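Local coordinates for protein dTDP-4-dehydrorhamnose reductase (PDB 5U9C) that probably reduces dTDP-4-dehydro-beta-L-rhamnose with NADPH to give dTDP-L-rhamnose in the dTDP-L-rhamnose pathway, at residues K167-I172 against C230-L235; A196-N201 against K280-K285; L40-P45 against H62-T67; L85-I90 against L101-S106; K209-T214 against S268-A273. All blocks are in the same frame, centred on the assembly; numbering follows the deposited sequence.

Contact 1 of 5, residues K167-I172 against C230-L235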
# COMPACT_ATOMS: atom_id res chain seq x y z
N LYS D 167 -31.59 -15.00 -2.10
CA LYS D 167 -30.20 -14.60 -2.12
C LYS D 167 -29.46 -15.49 -3.14
O LYS D 167 -30.08 -16.16 -3.97
CB LYS D 167 -29.60 -14.76 -0.71
CG LYS D 167 -30.21 -13.85 0.34
CD LYS D 167 -30.13 -12.39 -0.05
CE LYS D 167 -30.54 -11.51 1.12
NZ LYS D 167 -30.67 -10.09 0.69
N PHE D 168 -28.13 -15.52 -3.05
CA PHE D 168 -27.31 -16.28 -3.99
C PHE D 168 -27.73 -17.74 -4.19
O PHE D 168 -27.93 -18.15 -5.33
CB PHE D 168 -25.82 -16.23 -3.60
CG PHE D 168 -24.93 -16.87 -4.62
CD1 PHE D 168 -24.70 -16.24 -5.86
CD2 PHE D 168 -24.34 -18.10 -4.38
CE1 PHE D 168 -23.90 -16.83 -6.83
CE2 PHE D 168 -23.53 -18.71 -5.35
CZ PHE D 168 -23.32 -18.08 -6.59
N VAL D 169 -27.86 -18.50 -3.12
CA VAL D 169 -28.20 -19.93 -3.25
C VAL D 169 -29.57 -20.14 -3.91
O VAL D 169 -29.68 -20.95 -4.83
CB VAL D 169 -28.09 -20.69 -1.92
CG1 VAL D 169 -28.54 -22.14 -2.07
CG2 VAL D 169 -26.66 -20.64 -1.44
N GLY D 170 -30.59 -19.41 -3.45
CA GLY D 170 -31.93 -19.49 -4.00
C GLY D 170 -31.98 -19.16 -5.48
O GLY D 170 -32.67 -19.84 -6.25
N LYS D 171 -31.24 -18.11 -5.88
CA LYS D 171 -31.18 -17.71 -7.30
C LYS D 171 -30.53 -18.77 -8.18
O LYS D 171 -31.00 -19.03 -9.29
CB LYS D 171 -30.46 -16.37 -7.47
CG LYS D 171 -31.30 -15.19 -7.02
CD LYS D 171 -30.55 -13.86 -7.12
CE LYS D 171 -29.47 -13.76 -6.05
NZ LYS D 171 -28.77 -12.45 -6.06
N ILE D 172 -29.43 -19.36 -7.70
CA ILE D 172 -28.77 -20.43 -8.44
C ILE D 172 -29.75 -21.60 -8.57
O ILE D 172 -29.89 -22.16 -9.64
CB ILE D 172 -27.46 -20.90 -7.77
CG1 ILE D 172 -26.39 -19.80 -7.80
CG2 ILE D 172 -26.94 -22.19 -8.43
CD1 ILE D 172 -25.95 -19.37 -9.18
N CYS D 230 -21.00 -24.41 -8.48
CA CYS D 230 -20.61 -25.75 -8.96
C CYS D 230 -21.07 -26.85 -8.01
O CYS D 230 -21.56 -27.90 -8.45
CB CYS D 230 -19.10 -25.84 -9.17
SG CYS D 230 -18.49 -24.86 -10.56
N ALA D 231 -20.94 -26.62 -6.71
CA ALA D 231 -21.35 -27.60 -5.70
C ALA D 231 -22.89 -27.79 -5.73
O ALA D 231 -23.37 -28.92 -5.70
CB ALA D 231 -20.87 -27.18 -4.31
N ILE D 232 -23.64 -26.69 -5.82
CA ILE D 232 -25.12 -26.76 -5.92
C ILE D 232 -25.49 -27.54 -7.20
O ILE D 232 -26.33 -28.45 -7.16
CB ILE D 232 -25.75 -25.35 -5.95
CG1 ILE D 232 -25.51 -24.63 -4.61
CG2 ILE D 232 -27.25 -25.42 -6.21
CD1 ILE D 232 -25.76 -23.14 -4.67
N GLY D 233 -24.84 -27.20 -8.31
CA GLY D 233 -25.03 -27.87 -9.58
C GLY D 233 -24.86 -29.38 -9.49
O GLY D 233 -25.69 -30.13 -10.04
N ASP D 234 -23.80 -29.82 -8.81
CA ASP D 234 -23.56 -31.27 -8.62
C ASP D 234 -24.67 -31.90 -7.78
O ASP D 234 -25.12 -32.99 -8.08
CB ASP D 234 -22.24 -31.55 -7.90
CG ASP D 234 -21.01 -31.24 -8.74
OD1 ASP D 234 -21.11 -31.08 -9.98
OD2 ASP D 234 -19.92 -31.19 -8.13
N LEU D 235 -25.09 -31.20 -6.73
CA LEU D 235 -26.15 -31.71 -5.84
C LEU D 235 -27.51 -31.84 -6.53
O LEU D 235 -28.25 -32.73 -6.18
CB LEU D 235 -26.31 -30.81 -4.62
CG LEU D 235 -25.13 -30.89 -3.65
CD1 LEU D 235 -25.06 -29.64 -2.79
CD2 LEU D 235 -25.23 -32.16 -2.82
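Val169 and Ile172 of one helix receive Ile232 of another in a small, wholly apolar contact. The first helix opens just after Lys167, which sits at its N-cap. The backbone N of Lys167 is hydrogen-bonded to Asp165, so the helix start is held by the turn before it. The ring of Phe168 leans toward the partner helix, without touching 230-235, and packs on Arg225 and Ile228 of its earlier part. Val169 comes next. Its CG1 is 3.9 Å from CD1 of Ile232. With CG1 anti to the backbone N (chi1 176°), both methyls face the partner, CG2 of Val169 lying 4.2 Å from CD1 of Ile232. Lys171, with Phe168, belongs to an (R)-malate site, which is empty in this chain. Ile172 has two jobs. Its CG2 meets CG2 of Ile232 at 3.9 Å. Its CG1 branch leads off the other way and lies 3.7 Å above the plane of the Phe168 ring, toward the rim. Ile232 is extended beyond CG1 (chi2 165°), which carries its CD1 to a place beside both Val169 and Ile172. The backbones come to 7.7 Å between CA of Ile172 and CA of Ile232. Further along helix 168-177, Ile173 and Ile176 also touch Ile232. Val169 packs in addition on Tyr286 of helix 279-288. Ile232 is thus a knob set among four residues spaced i, i+3, i+4 and i+7, as in knobs-into-holes packing of two helices.

Contact 2 of 5, residues A196-N201 against K280-K285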
# COMPACT_ATOMS: atom_id res chain seq x y z
N ALA D 196 -27.37 -20.30 8.33
CA ALA D 196 -28.24 -19.62 9.29
C ALA D 196 -28.80 -20.61 10.33
O ALA D 196 -28.90 -20.25 11.50
CB ALA D 196 -29.38 -18.87 8.58
N MSE D 197 -29.14 -21.83 9.92
CA MSE D 197 -29.70 -22.82 10.88
C MSE D 197 -28.66 -23.24 11.91
O MSE D 197 -29.01 -23.41 13.09
CB MSE D 197 -30.34 -24.02 10.17
CG MSE D 197 -30.97 -25.04 11.14
SE MSE D 197 -32.40 -24.30 12.32
CE MSE D 197 -32.46 -25.76 13.65
N GLN D 198 -27.41 -23.39 11.51
CA GLN D 198 -26.35 -23.74 12.48
C GLN D 198 -26.08 -22.56 13.40
O GLN D 198 -25.92 -22.73 14.62
CB GLN D 198 -25.03 -24.15 11.80
CG GLN D 198 -25.07 -25.46 11.02
CD GLN D 198 -23.72 -25.83 10.38
OE1 GLN D 198 -22.95 -24.96 9.93
NE2 GLN D 198 -23.44 -27.15 10.33
N LEU D 199 -26.08 -21.35 12.83
CA LEU D 199 -25.86 -20.13 13.62
C LEU D 199 -26.99 -19.98 14.65
O LEU D 199 -26.75 -19.61 15.81
CB LEU D 199 -25.75 -18.90 12.72
CG LEU D 199 -25.62 -17.54 13.40
CD1 LEU D 199 -24.47 -17.56 14.41
CD2 LEU D 199 -25.42 -16.44 12.37
N CYS D 200 -28.21 -20.31 14.24
CA CYS D 200 -29.37 -20.27 15.14
C CYS D 200 -29.13 -21.20 16.35
O CYS D 200 -29.25 -20.79 17.49
CB CYS D 200 -30.64 -20.70 14.40
SG CYS D 200 -32.10 -20.85 15.45
N ASN D 201 -28.76 -22.44 16.08
CA ASN D 201 -28.49 -23.40 17.14
C ASN D 201 -27.40 -22.89 18.09
O ASN D 201 -27.50 -23.08 19.31
CB ASN D 201 -28.12 -24.76 16.55
CG ASN D 201 -29.28 -25.42 15.79
OD1 ASN D 201 -30.46 -25.17 16.09
ND2 ASN D 201 -28.95 -26.26 14.82
N LYS D 280 -18.73 -27.67 2.08
CA LYS D 280 -19.48 -28.58 1.20
C LYS D 280 -20.57 -29.36 1.93
O LYS D 280 -21.66 -29.51 1.40
CB LYS D 280 -18.59 -29.55 0.42
CG LYS D 280 -17.99 -28.95 -0.83
CD LYS D 280 -17.37 -30.03 -1.70
CE LYS D 280 -16.92 -29.47 -3.04
NZ LYS D 280 -16.41 -30.55 -3.92
N SER D 281 -20.26 -29.85 3.13
CA SER D 281 -21.24 -30.60 3.92
C SER D 281 -22.37 -29.69 4.38
O SER D 281 -23.51 -30.08 4.32
CB SER D 281 -20.61 -31.22 5.17
OG SER D 281 -19.44 -31.91 4.85
N ASP D 282 -22.03 -28.50 4.90
CA ASP D 282 -23.05 -27.56 5.38
C ASP D 282 -23.96 -27.08 4.24
O ASP D 282 -25.18 -26.96 4.40
CB ASP D 282 -22.41 -26.38 6.14
CG ASP D 282 -21.69 -26.82 7.42
OD1 ASP D 282 -22.02 -27.91 7.95
OD2 ASP D 282 -20.80 -26.09 7.91
N LEU D 283 -23.36 -26.82 3.07
CA LEU D 283 -24.14 -26.42 1.90
C LEU D 283 -25.05 -27.57 1.47
O LEU D 283 -26.22 -27.33 1.17
CB LEU D 283 -23.23 -26.04 0.74
CG LEU D 283 -23.88 -25.62 -0.58
CD1 LEU D 283 -24.67 -24.34 -0.39
CD2 LEU D 283 -22.78 -25.39 -1.60
N ALA D 284 -24.53 -28.80 1.43
CA ALA D 284 -25.34 -29.97 1.03
C ALA D 284 -26.60 -30.12 1.89
O ALA D 284 -27.69 -30.29 1.36
CB ALA D 284 -24.53 -31.26 1.05
N LYS D 285 -26.46 -30.00 3.21
CA LYS D 285 -27.62 -30.08 4.12
C LYS D 285 -28.67 -29.01 3.80
O LYS D 285 -29.87 -29.28 3.80
CB LYS D 285 -27.20 -29.92 5.58
CG LYS D 285 -26.35 -31.06 6.13
CD LYS D 285 -26.13 -30.93 7.63
CE LYS D 285 -27.44 -31.04 8.41
NZ LYS D 285 -27.26 -30.88 9.88
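Gln198 and Asp282 point at each other from two helices and meet through their polar ends. Their chains cross at about a right angle. The amide of Gln198 is also turned steeply against the carboxylate of Asp282, with 78° between the two planes. NE2 of Gln198 donates to OD1 of Asp282 at 2.9 Å. The bond is weak, because the N-H...O angle is only 133°. The other ends of the two groups do not bond: OE1 of Gln198 lies 3.2 Å from OD2 of Asp282, and both are acceptors. That approach is probably unfavourable and is likely to offset part of the weak bond. Gln198 reaches across because its chain is extended beyond CG (chi2 -179°), which suits a CA-CA distance of 8.7 Å between Gln198 and Asp282. The carboxylate is fixed mainly from its other oxygen. OD2 of Asp282 takes hydrogen bonds from Ser219 OG and from the backbone N of Ser277. Pro276 packs on both side chains and so lies next to the polar pair. Beside this polar pair, Leu199 packs on Leu17 of helix 16-25, whereas Leu283 is packed on helix 225-235. The contact therefore joins a helix of the Rossmann core to a helix of the more C-terminal part of the chain, and is consistent with the two-part architecture of extended short-chain dehydrogenases/reductases.

Contact 3 of 5, residues L40-P45 against H62-T67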
# COMPACT_ATOMS: atom_id res chain seq x y z
N LEU D 40 -40.01 -0.35 16.84
CA LEU D 40 -38.59 -0.07 16.66
C LEU D 40 -38.29 -0.02 15.17
O LEU D 40 -38.59 -0.97 14.43
CB LEU D 40 -37.74 -1.11 17.39
CG LEU D 40 -36.23 -0.83 17.49
CD1 LEU D 40 -35.59 -1.59 18.64
CD2 LEU D 40 -35.51 -1.11 16.18
N ASN D 41 -37.76 1.11 14.73
CA ASN D 41 -37.43 1.36 13.34
C ASN D 41 -35.99 1.91 13.33
O ASN D 41 -35.69 2.90 14.01
CB ASN D 41 -38.45 2.37 12.79
CG ASN D 41 -38.25 2.71 11.33
OD1 ASN D 41 -37.17 2.50 10.74
ND2 ASN D 41 -39.30 3.30 10.72
N LEU D 42 -35.10 1.24 12.60
CA LEU D 42 -33.69 1.66 12.51
C LEU D 42 -33.55 3.07 11.98
O LEU D 42 -32.57 3.74 12.29
CB LEU D 42 -32.87 0.70 11.66
CG LEU D 42 -32.77 -0.75 12.14
CD1 LEU D 42 -31.89 -1.53 11.19
CD2 LEU D 42 -32.25 -0.86 13.54
N SER D 43 -34.52 3.54 11.18
CA SER D 43 -34.47 4.90 10.65
C SER D 43 -34.95 5.94 11.65
O SER D 43 -34.97 7.11 11.33
CB SER D 43 -35.31 5.03 9.37
OG SER D 43 -36.65 4.76 9.67
N VAL D 44 -35.39 5.51 12.84
CA VAL D 44 -35.80 6.42 13.91
C VAL D 44 -35.00 6.01 15.16
O VAL D 44 -35.57 5.54 16.15
CB VAL D 44 -37.33 6.37 14.17
CG1 VAL D 44 -37.75 7.44 15.16
CG2 VAL D 44 -38.11 6.58 12.86
N PRO D 45 -33.67 6.16 15.12
CA PRO D 45 -32.85 5.78 16.27
C PRO D 45 -33.19 6.55 17.55
O PRO D 45 -33.00 6.02 18.63
CB PRO D 45 -31.42 6.09 15.80
CG PRO D 45 -31.57 7.08 14.71
CD PRO D 45 -32.85 6.73 14.03
N HIS D 62 -29.77 -8.34 18.52
CA HIS D 62 -29.81 -7.27 17.53
C HIS D 62 -29.37 -7.77 16.17
O HIS D 62 -28.17 -7.79 15.88
CB HIS D 62 -28.98 -6.08 18.00
CG HIS D 62 -28.95 -4.96 17.01
ND1 HIS D 62 -30.06 -4.62 16.26
CD2 HIS D 62 -28.00 -4.05 16.71
CE1 HIS D 62 -29.76 -3.59 15.50
NE2 HIS D 62 -28.52 -3.21 15.76
N PHE D 63 -30.35 -8.21 15.37
CA PHE D 63 -30.07 -8.73 14.03
C PHE D 63 -30.46 -7.76 12.92
O PHE D 63 -30.03 -7.94 11.77
CB PHE D 63 -30.82 -10.07 13.76
CG PHE D 63 -30.60 -11.16 14.79
CD1 PHE D 63 -29.35 -11.44 15.30
CD2 PHE D 63 -31.66 -12.00 15.16
CE1 PHE D 63 -29.16 -12.46 16.23
CE2 PHE D 63 -31.47 -13.04 16.06
CZ PHE D 63 -30.21 -13.28 16.59
N ALA D 64 -31.27 -6.74 13.21
CA ALA D 64 -31.69 -5.80 12.16
C ALA D 64 -30.52 -4.93 11.67
O ALA D 64 -29.68 -4.49 12.46
CB ALA D 64 -32.84 -4.92 12.63
N ALA D 65 -30.47 -4.71 10.36
CA ALA D 65 -29.40 -3.90 9.76
C ALA D 65 -29.71 -3.63 8.31
O ALA D 65 -30.53 -4.33 7.73
CB ALA D 65 -28.09 -4.66 9.84
N GLU D 66 -29.07 -2.62 7.74
CA GLU D 66 -29.18 -2.38 6.30
C GLU D 66 -28.06 -3.24 5.74
O GLU D 66 -26.88 -2.94 5.95
CB GLU D 66 -28.98 -0.92 5.92
CG GLU D 66 -28.91 -0.72 4.41
CD GLU D 66 -30.13 -1.27 3.70
OE1 GLU D 66 -29.99 -2.28 2.98
OE2 GLU D 66 -31.24 -0.75 3.93
N THR D 67 -28.43 -4.30 5.02
CA THR D 67 -27.46 -5.27 4.51
C THR D 67 -27.24 -5.23 3.00
O THR D 67 -26.48 -6.04 2.48
CB THR D 67 -27.89 -6.69 4.92
OG1 THR D 67 -29.18 -6.95 4.38
CG2 THR D 67 -27.95 -6.81 6.46
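Leu42 is the side chain that spans this contact, set into the 62-67 loop beside Ala64, Ala65 and His62. Its CB points at that loop. CG lies beside the backbone N (chi1 -61°) and comes to 4.2 Å from CB of Ala64. The chain then forks. CD1 rests on the backbone, 3.6 Å from N of Ala65 and 3.7 Å from C of Ala64, and also touches the Ala64 methyl. CD2 goes to the imidazole of His62, near CE1 at 4.2 Å, and meets it at the ring edge close to its plane. ND1 is hydrogen-bonded to Thr11 and NE2 to Thr87, which fixes the ring. Ala86 of helix 76-97 also packs on Leu42. Asn41 to Val44 form a type I turn, and OD1 of Asn41 closes an Asx turn with N of Ser43 at 2.9 Å. OG of Ser43 donates a second bond to OD1 of Asn41 at 2.6 Å. Both donors stand above the same face of the amide plane. The two loops follow strands 31-34 and 59-62, at the C-terminal ends of parallel strands, close to a glycine-rich pattern consistent with the dinucleotide-binding end of a Rossmann fold.

Contact 4 of 5, residues L85-I90 against L101-S106. With IMD (imidazole), chain H.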
# COMPACT_ATOMS: atom_id res chain seq x y z
N LEU D 85 -25.78 4.45 14.13
CA LEU D 85 -26.54 5.22 15.09
C LEU D 85 -27.61 4.40 15.83
O LEU D 85 -27.74 4.51 17.03
CB LEU D 85 -27.14 6.48 14.45
CG LEU D 85 -26.10 7.41 13.78
CD1 LEU D 85 -26.83 8.63 13.27
CD2 LEU D 85 -24.99 7.84 14.72
N ALA D 86 -28.37 3.57 15.11
CA ALA D 86 -29.38 2.75 15.75
C ALA D 86 -28.74 1.77 16.74
O ALA D 86 -29.23 1.60 17.84
CB ALA D 86 -30.21 2.00 14.71
N THR D 87 -27.62 1.17 16.35
CA THR D 87 -26.93 0.19 17.17
C THR D 87 -26.40 0.87 18.45
O THR D 87 -26.43 0.26 19.51
CB THR D 87 -25.79 -0.47 16.37
OG1 THR D 87 -26.36 -1.17 15.26
CG2 THR D 87 -24.99 -1.47 17.20
N GLU D 88 -25.95 2.12 18.33
CA GLU D 88 -25.48 2.89 19.48
C GLU D 88 -26.59 3.06 20.51
O GLU D 88 -26.35 2.92 21.70
CB GLU D 88 -24.97 4.26 19.02
CG GLU D 88 -24.66 5.30 20.12
CD GLU D 88 -23.50 4.93 21.03
OE1 GLU D 88 -22.71 4.03 20.68
OE2 GLU D 88 -23.36 5.56 22.11
N GLN D 89 -27.80 3.38 20.06
CA GLN D 89 -28.93 3.51 20.99
C GLN D 89 -29.29 2.17 21.63
O GLN D 89 -29.59 2.11 22.82
CB GLN D 89 -30.13 4.14 20.30
CG GLN D 89 -29.82 5.56 19.84
CD GLN D 89 -29.50 6.46 20.99
OE1 GLN D 89 -30.28 6.60 21.93
NE2 GLN D 89 -28.34 7.10 20.93
N ILE D 90 -29.25 1.10 20.86
CA ILE D 90 -29.53 -0.23 21.40
C ILE D 90 -28.49 -0.59 22.47
O ILE D 90 -28.85 -1.10 23.55
CB ILE D 90 -29.55 -1.30 20.28
CG1 ILE D 90 -30.77 -1.04 19.37
CG2 ILE D 90 -29.60 -2.70 20.87
CD1 ILE D 90 -30.84 -1.88 18.12
N LEU D 101 -26.27 -8.39 25.46
CA LEU D 101 -26.53 -7.99 24.08
C LEU D 101 -25.75 -8.79 23.06
O LEU D 101 -24.52 -8.85 23.10
CB LEU D 101 -26.17 -6.51 23.92
CG LEU D 101 -26.22 -5.89 22.52
CD1 LEU D 101 -27.60 -5.98 21.90
CD2 LEU D 101 -25.81 -4.44 22.60
N LEU D 102 -26.47 -9.34 22.10
CA LEU D 102 -25.87 -10.09 21.01
C LEU D 102 -26.00 -9.23 19.77
O LEU D 102 -27.10 -8.80 19.44
CB LEU D 102 -26.55 -11.45 20.82
CG LEU D 102 -26.19 -12.31 19.59
CD1 LEU D 102 -24.72 -12.40 19.33
CD2 LEU D 102 -26.76 -13.71 19.73
N TYR D 103 -24.88 -8.96 19.13
CA TYR D 103 -24.84 -8.16 17.90
C TYR D 103 -24.33 -9.02 16.77
O TYR D 103 -23.25 -9.60 16.86
CB TYR D 103 -23.93 -6.92 18.08
CG TYR D 103 -23.76 -6.04 16.85
CD1 TYR D 103 -24.87 -5.51 16.19
CD2 TYR D 103 -22.50 -5.64 16.40
CE1 TYR D 103 -24.73 -4.68 15.09
CE2 TYR D 103 -22.35 -4.80 15.30
CZ TYR D 103 -23.48 -4.32 14.66
OH TYR D 103 -23.37 -3.48 13.58
N LEU D 104 -25.14 -9.16 15.73
CA LEU D 104 -24.74 -9.91 14.55
C LEU D 104 -23.93 -8.98 13.64
O LEU D 104 -24.45 -7.99 13.13
CB LEU D 104 -25.97 -10.40 13.79
CG LEU D 104 -25.71 -11.12 12.46
CD1 LEU D 104 -24.93 -12.41 12.71
CD2 LEU D 104 -27.03 -11.40 11.77
N SER D 105 -22.65 -9.29 13.47
CA SER D 105 -21.77 -8.48 12.60
C SER D 105 -21.41 -9.27 11.34
O SER D 105 -22.01 -10.30 11.06
CB SER D 105 -20.54 -7.95 13.36
OG SER D 105 -19.85 -6.95 12.58
N SER D 106 -20.39 -8.81 10.61
CA SER D 106 -20.07 -9.36 9.30
C SER D 106 -18.59 -9.48 9.00
O SER D 106 -17.77 -8.70 9.48
CB SER D 106 -20.68 -8.42 8.24
OG SER D 106 -20.27 -8.70 6.91
N1 IMD H . -30.21 8.85 24.31
C2 IMD H . -29.26 8.15 24.97
N3 IMD H . -29.37 8.42 26.29
C4 IMD H . -30.40 9.28 26.47
C5 IMD H . -30.93 9.55 25.22
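Thr87 lies over the ring of Tyr103, and Ile90 meets Leu101 one helical turn further on. In the first pair the methyl CG2 of Thr87 makes a CH-pi contact. It is 4.2 Å from the ring centroid and 24° off the normal, displaced toward the rim on the CE1 side. CE1 of Tyr103 is its nearest ring atom, 3.9 Å from CG2 of Thr87. With CG2 anti to the backbone N (OG1 at chi1 -62°), the methyl is turned to the ring. In the second pair CG2 of Ile90 and CD1 of Leu101 touch at 4.0 Å, with the two chains crossing at about a right angle. The next shell fixes these groups. OG1 of Thr87 is hydrogen-bonded to the carbonyl of Asn83 one turn back on the helix, and to NE2 of His62. The phenol OH of Tyr103 has a weak bond to the carbonyl of Lys134. Val141 of helix 129-144 packs on both Thr87 and Leu101. Ile48 and Ile52 of helix 48-55 also touch Ile90. Away from the strand, OE1 of Gln89 accepts a weak bond from N1 of an imidazole at 3.3 Å, a molecule probably from the crystallisation liquor. Leu85 and Glu88 touch Tyr266 and Thr146 of the second subunit, respectively. Helix 76-97 thus lies on the sheet in a beta-alpha-beta crossover from strand 59-62 to strand 100-106. No hydrogen bond joins the two segments; the buried Thr87 hydroxyl is satisfied by other parts of the chain, while its methyl provides the apolar contact to the strand.

Contact 5 of 5, residues K209-T214 against S268-A273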
# COMPACT_ATOMS: atom_id res chain seq x y z
N LYS D 209 -25.69 -19.93 27.98
CA LYS D 209 -24.40 -19.79 28.68
C LYS D 209 -24.02 -18.35 28.95
O LYS D 209 -23.11 -18.11 29.72
CB LYS D 209 -23.25 -20.37 27.83
CG LYS D 209 -23.36 -21.86 27.53
CD LYS D 209 -23.39 -22.75 28.78
CE LYS D 209 -22.04 -22.82 29.48
NZ LYS D 209 -21.01 -23.54 28.67
N ARG D 210 -24.71 -17.41 28.31
CA ARG D 210 -24.34 -16.00 28.35
C ARG D 210 -22.87 -15.84 27.94
O ARG D 210 -22.10 -15.15 28.59
CB ARG D 210 -24.63 -15.35 29.72
CG ARG D 210 -26.11 -15.39 30.11
CD ARG D 210 -27.02 -14.74 29.06
NE ARG D 210 -28.43 -14.87 29.43
CZ ARG D 210 -29.08 -14.04 30.24
NH1 ARG D 210 -30.36 -14.27 30.52
NH2 ARG D 210 -28.47 -12.99 30.79
N HIS D 211 -22.49 -16.50 26.85
CA HIS D 211 -21.13 -16.39 26.33
C HIS D 211 -20.88 -14.94 25.91
O HIS D 211 -21.78 -14.27 25.41
CB HIS D 211 -20.91 -17.34 25.14
CG HIS D 211 -19.52 -17.30 24.61
ND1 HIS D 211 -18.44 -17.74 25.34
CD2 HIS D 211 -19.02 -16.82 23.44
CE1 HIS D 211 -17.33 -17.55 24.64
NE2 HIS D 211 -17.66 -16.99 23.49
N THR D 212 -19.66 -14.45 26.14
CA THR D 212 -19.31 -13.07 25.83
C THR D 212 -18.05 -12.93 24.98
O THR D 212 -17.23 -13.83 24.92
CB THR D 212 -19.12 -12.22 27.11
OG1 THR D 212 -18.10 -12.80 27.92
CG2 THR D 212 -20.41 -12.12 27.94
N GLY D 213 -17.90 -11.77 24.34
CA GLY D 213 -16.72 -11.50 23.51
C GLY D 213 -17.04 -11.42 22.03
O GLY D 213 -18.14 -11.06 21.66
N THR D 214 -16.06 -11.74 21.19
CA THR D 214 -16.20 -11.67 19.73
C THR D 214 -15.84 -13.03 19.13
O THR D 214 -14.80 -13.61 19.47
CB THR D 214 -15.32 -10.54 19.13
OG1 THR D 214 -15.84 -9.26 19.55
CG2 THR D 214 -15.34 -10.57 17.58
N SER D 268 -13.28 -23.63 19.05
CA SER D 268 -12.89 -24.92 19.63
C SER D 268 -12.85 -24.95 21.17
O SER D 268 -12.96 -26.01 21.75
CB SER D 268 -11.54 -25.38 19.06
OG SER D 268 -10.48 -24.60 19.60
N ILE D 269 -12.67 -23.81 21.83
CA ILE D 269 -12.67 -23.83 23.30
C ILE D 269 -14.08 -23.92 23.89
O ILE D 269 -14.22 -24.21 25.08
CB ILE D 269 -11.85 -22.67 23.94
CG1 ILE D 269 -12.39 -21.29 23.57
CG2 ILE D 269 -10.38 -22.78 23.56
CD1 ILE D 269 -11.58 -20.16 24.16
N LEU D 270 -15.12 -23.70 23.07
CA LEU D 270 -16.51 -23.81 23.52
C LEU D 270 -16.89 -25.28 23.32
O LEU D 270 -17.58 -25.64 22.38
CB LEU D 270 -17.39 -22.87 22.70
CG LEU D 270 -16.88 -21.44 22.67
CD1 LEU D 270 -17.86 -20.56 21.92
CD2 LEU D 270 -16.65 -20.90 24.07
N SER D 271 -16.40 -26.13 24.21
CA SER D 271 -16.53 -27.60 24.08
C SER D 271 -17.91 -28.16 23.72
O SER D 271 -18.00 -29.00 22.83
CB SER D 271 -15.99 -28.32 25.33
OG SER D 271 -16.66 -27.86 26.50
N ASP D 272 -18.97 -27.70 24.36
CA ASP D 272 -20.30 -28.27 24.05
C ASP D 272 -21.17 -27.42 23.11
O ASP D 272 -22.34 -27.73 22.92
CB ASP D 272 -21.07 -28.60 25.35
CG ASP D 272 -21.46 -27.36 26.12
OD1 ASP D 272 -20.80 -26.30 25.97
OD2 ASP D 272 -22.44 -27.44 26.90
N ALA D 273 -20.61 -26.38 22.51
CA ALA D 273 -21.39 -25.53 21.62
C ALA D 273 -21.59 -26.21 20.27
O ALA D 273 -20.70 -26.91 19.81
CB ALA D 273 -20.71 -24.20 21.40
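His211 and Leu270 form the close part of this contact, while Lys209 and Asp272 form its looser, solvent-exposed side. The two side chains of the close pair point at each other from opposite directions. CD1 of Leu270 lies over one face of the His211 ring, 4.1 Å from the centroid and 18° off the normal, a CH-pi contact. The other methyl is on the same face, nearer the plane, with CD2 of Leu270 3.5 Å from CE1 of His211. Phe202 and Trp205 of helix 196-209 also pack on Leu270, which is buried. His211 directly follows the end of helix 196-209, which closes in a Schellman motif with Arg210 at C-prime. On the exposed side NZ of Lys209 and OD1 of Asp272 are 3.9 Å apart, a long salt bridge. Bends at chi2 (-60°), chi3 (-71°) and chi4 bring the Lys209 amine near Asp272. Asp272 OD1 has a weak bond to Trp205 as well. Leu270 to Ala273 form a type I turn, whose carbonyls at both ends bind Lys275. Ile269 packs on Ile81 of the third subunit. The union is thus mainly apolar and aromatic, and the long charge pair, lying at the solvent side, probably adds little to its strength.

From the N terminus, contact 3 closes the first loop, between residues 40 and 67, and contact 4 closes the next, up to residue 106. These two are in series and touch, on the same side of the chain's centre, within the Rossmann part. Contact 1 then opens at 167-172 and closes at 230-235. Before it closes, contacts 2 and 5 have opened, so it crosses both. Contact 5, nested inside the loop of contact 2, ties the turn between helix 196-209 and strand 213-217 to the loop before helix 279-288. Contacts 1 and 2 meet where helices 225-235 and 279-288 pack. Contact 2 also touches contact 4 at strand 100-106, tying helix 196-209 to the parallel sheet.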